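Local coordinates for regulator of Ty1 transposition protein 107 (Saccharomyces cerevisiae, PDB 3T7K), which binds phosphorylated histone H2A through its C-terminal tandem BRCT repeats during DNA damage repair, at the interface of chains A and B. Numbering follows the deposited sequence. Chains: chain A/B, Regulator of Ty1 transposition protein 107.

Contact 1 and contact 2 are two patches of one junction between copies A and B, their C-alpha centres about 14 Å apart. The stretch 130-140 of chain B, with its short helix 135-138, runs through both, and B:Glu81 and B:Pro82 join it at contact 1. Chain A reaches them with separate loops, residues 110-114 for contact 1 and A:Asn16 and A:Glu17, shortly after helix 8-13, for contact 2. The interface is not an exact two-fold, and in these patches the two copies contribute different residues. Such a pairing may reflect crystal packing; the structure alone does not show that the tandem BRCT repeats work as a dimer.

Contact 1: the interface of chains A and B. Residues chain A 110, 112, 114; chain B 81-82, 130, 132.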
# COMPACT_ATOMS: atom_id res chain seq x y z
N ASN A 110 -16.73 -8.28 0.72
CA ASN A 110 -16.10 -7.48 1.74
C ASN A 110 -14.74 -8.01 2.17
O ASN A 110 -14.19 -7.57 3.17
CB ASN A 110 -17.03 -7.39 2.95
CG ASN A 110 -17.52 -8.74 3.38
OD1 ASN A 110 -16.74 -9.67 3.56
ND2 ASN A 110 -18.84 -8.88 3.50
N ASN A 112 -11.06 -8.09 2.61
CA ASN A 112 -10.09 -6.99 2.61
C ASN A 112 -8.63 -7.41 2.46
O ASN A 112 -8.26 -8.55 2.71
CB ASN A 112 -10.27 -6.09 3.83
CG ASN A 112 -9.87 -6.77 5.12
OD1 ASN A 112 -8.68 -6.92 5.43
ND2 ASN A 112 -10.87 -7.18 5.91
N PHE A 114 -6.08 -6.51 4.17
CA PHE A 114 -5.28 -6.23 5.36
C PHE A 114 -5.28 -7.40 6.34
O PHE A 114 -4.40 -7.50 7.19
CB PHE A 114 -5.78 -4.96 6.06
CG PHE A 114 -5.97 -3.80 5.13
CD1 PHE A 114 -4.88 -3.12 4.61
CD2 PHE A 114 -7.25 -3.39 4.76
CE1 PHE A 114 -5.05 -2.06 3.74
CE2 PHE A 114 -7.44 -2.32 3.90
CZ PHE A 114 -6.34 -1.65 3.38
N GLU B 81 -6.66 4.00 4.60
CA GLU B 81 -6.59 2.63 4.12
C GLU B 81 -5.67 1.72 4.96
O GLU B 81 -4.58 1.33 4.51
CB GLU B 81 -6.14 2.64 2.67
CG GLU B 81 -7.11 3.41 1.75
CD GLU B 81 -6.56 3.61 0.35
OE1 GLU B 81 -5.52 3.00 0.02
OE2 GLU B 81 -7.17 4.38 -0.42
N PRO B 82 -6.11 1.35 6.17
CA PRO B 82 -7.38 1.77 6.74
C PRO B 82 -7.20 2.88 7.76
O PRO B 82 -6.07 3.23 8.10
CB PRO B 82 -7.83 0.51 7.48
CG PRO B 82 -6.51 -0.05 8.02
CD PRO B 82 -5.45 0.31 6.99
N LYS B 130 -11.55 -0.61 5.90
CA LYS B 130 -10.76 -1.74 5.40
C LYS B 130 -11.40 -2.32 4.14
O LYS B 130 -10.75 -3.02 3.37
CB LYS B 130 -10.62 -2.83 6.48
CG LYS B 130 -9.82 -2.39 7.69
CD LYS B 130 -9.61 -3.54 8.70
CE LYS B 130 -10.87 -3.77 9.53
NZ LYS B 130 -10.80 -4.96 10.43
N PRO B 132 -12.52 -3.04 0.52
CA PRO B 132 -11.74 -2.88 -0.71
C PRO B 132 -12.38 -1.87 -1.67
O PRO B 132 -11.87 -1.68 -2.78
CB PRO B 132 -11.79 -4.28 -1.32
CG PRO B 132 -13.05 -4.85 -0.81
CD PRO B 132 -13.19 -4.35 0.58
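A:Phe114 is set against B:Lys130 and the B:Glu81-B:Pro82 turn in a loop-to-loop, mainly van der Waals patch between two copies of a tandem BRCT protein. It joins the copies in the deposited assembly, although this pairing may be a product of the crystal. No nitrogen or oxygen bonds across, which puts the burden on shape. Phenylalanine suits the place because its flat ring offers carbon on every side, and it hides 68 Å² against chain B.

With A:Phe114 CG anti to its own carbonyl carbon and beside the backbone N (chi1 -48°), the ring is directed at chain B. The carbonyl carbon of B:Lys130 lies at the ring edge, in its plane, and B:Lys130 O, also near that plane, is 3.4 Å from A:Phe114 CE2. The lysine's main chain thus meets the edge together with its CA, 3.7 Å from A:Phe114 CE2, and its CB, 3.8 Å from A:Phe114 CD2. The two side chains cross obliquely, and the lysine contributes its aliphatic root, CB and CG, to the ring.

At another part of the rim, B:Glu81 O sits obliquely over the ring, 3.5 Å from A:Phe114 CE1. B:Pro82, which follows a cis peptide bond, takes the same face: its CD is 4.0 Å above the plane of the A:Phe114 ring, shifted toward the rim. Proline's rigid ring gives this turn a firm apolar surface.

A:Asn112 packs lightly beside B:Lys130, its CB turned to the lysine's backbone oxygen, and it also holds A:Phe114 from within chain A. Its amide oxygen OD1 accepts the backbone N-H of A:Phe114 in the carbonyl plane, on a lone pair. This short side-chain-to-backbone link, for which asparagine is well fitted, helps set the loop that carries the phenylalanine. The bond from A:Phe114 N to A:Asn112 OD1 measures 2.9 Å, with 149° at the hydrogen.

Contact 2: the interface of chains A and B. Residues chain A 16-17; chain B 133, 137-138, 140.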
# COMPACT_ATOMS: atom_id res chain seq x y z
N ASN A 16 -24.17 -6.15 -6.68
CA ASN A 16 -24.48 -4.76 -7.02
C ASN A 16 -23.28 -4.02 -7.61
O ASN A 16 -23.42 -3.18 -8.51
CB ASN A 16 -24.97 -4.02 -5.76
CG ASN A 16 -26.42 -3.60 -5.85
OD1 ASN A 16 -26.86 -3.02 -6.85
ND2 ASN A 16 -27.19 -3.89 -4.80
N GLU A 17 -22.10 -4.35 -7.10
CA GLU A 17 -20.87 -3.67 -7.47
C GLU A 17 -19.70 -4.57 -7.08
O GLU A 17 -19.80 -5.30 -6.09
CB GLU A 17 -20.80 -2.32 -6.75
CG GLU A 17 -19.61 -1.47 -7.08
CD GLU A 17 -18.39 -1.79 -6.22
OE1 GLU A 17 -18.49 -2.69 -5.33
OE2 GLU A 17 -17.34 -1.14 -6.44
N THR B 133 -13.46 -1.22 -1.25
CA THR B 133 -14.12 -0.21 -2.06
C THR B 133 -14.28 1.07 -1.26
O THR B 133 -14.18 1.06 -0.03
CB THR B 133 -15.52 -0.68 -2.51
OG1 THR B 133 -16.31 -1.00 -1.35
CG2 THR B 133 -15.40 -1.91 -3.38
N GLU B 137 -18.11 4.51 -4.49
CA GLU B 137 -17.82 3.47 -5.44
C GLU B 137 -18.75 2.29 -5.20
O GLU B 137 -19.31 1.74 -6.16
CB GLU B 137 -16.35 3.05 -5.30
CG GLU B 137 -16.03 1.79 -6.02
CD GLU B 137 -14.60 1.36 -5.83
OE1 GLU B 137 -13.89 1.92 -4.95
OE2 GLU B 137 -14.19 0.45 -6.57
N ARG B 138 -18.91 1.90 -3.94
CA ARG B 138 -19.90 0.90 -3.54
C ARG B 138 -21.31 1.24 -3.99
O ARG B 138 -22.13 0.34 -4.20
CB ARG B 138 -19.97 0.76 -2.02
CG ARG B 138 -18.90 -0.07 -1.42
CD ARG B 138 -19.28 -0.57 -0.03
NE ARG B 138 -19.23 0.45 1.02
CZ ARG B 138 -18.13 1.02 1.47
NH1 ARG B 138 -16.94 0.73 0.93
NH2 ARG B 138 -18.20 1.90 2.47
N ASN B 140 -22.22 2.87 -6.62
CA ASN B 140 -22.31 3.10 -8.06
C ASN B 140 -22.55 4.55 -8.40
O ASN B 140 -23.27 4.86 -9.34
CB ASN B 140 -23.39 2.23 -8.68
CG ASN B 140 -22.94 0.80 -8.84
OD1 ASN B 140 -21.80 0.54 -9.21
ND2 ASN B 140 -23.84 -0.13 -8.56
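A:Glu17 of one tandem BRCT copy lies against the end of helix 135-138 and B:Asn140 of the other, beside a bond between B:Asn140 and the backbone of A:Asn16. The side-chain amide ND2 of B:Asn140 donates to A:Asn16 O at 3.1 Å, nearly straight (167° at the hydrogen). The acceptor lies in the asparagine's amide plane, but the donor stands above the plane of the backbone carbonyl. Asparagine's amide can give this hydrogen without bringing a charge.

At the other end of that amide, B:Asn140 OD1 is 3.7 Å from A:Glu17 CG. A:Glu17 has CG anti to its backbone N (chi1 -178°), then bends at chi2 (-86°), and A:Glu17 CG is 3.4 Å from B:Glu137 O. Glutamate suits the place because its two methylenes can lie along B:Glu137 and B:Asn140 while its carboxylate carries on to B:Thr133. The two glutamates cross at about a right angle. OE2 of A:Glu17 and OE2 of B:Glu137 are 3.5 Å apart, a proximity of acids that could favour proton uptake by one of them.

Tip to tip with A:Glu17, B:Thr133 offers a methyl to chain A, B:Thr133 CG2 being 3.7 Å from A:Glu17 OE1, and a hydroxyl to its own chain. B:Arg138 NH1 donates to B:Thr133 OG1 at 2.9 Å, in the guanidinium plane, which steadies the threonine's rotation and ties the loop residue before helix 135-138 to the helix.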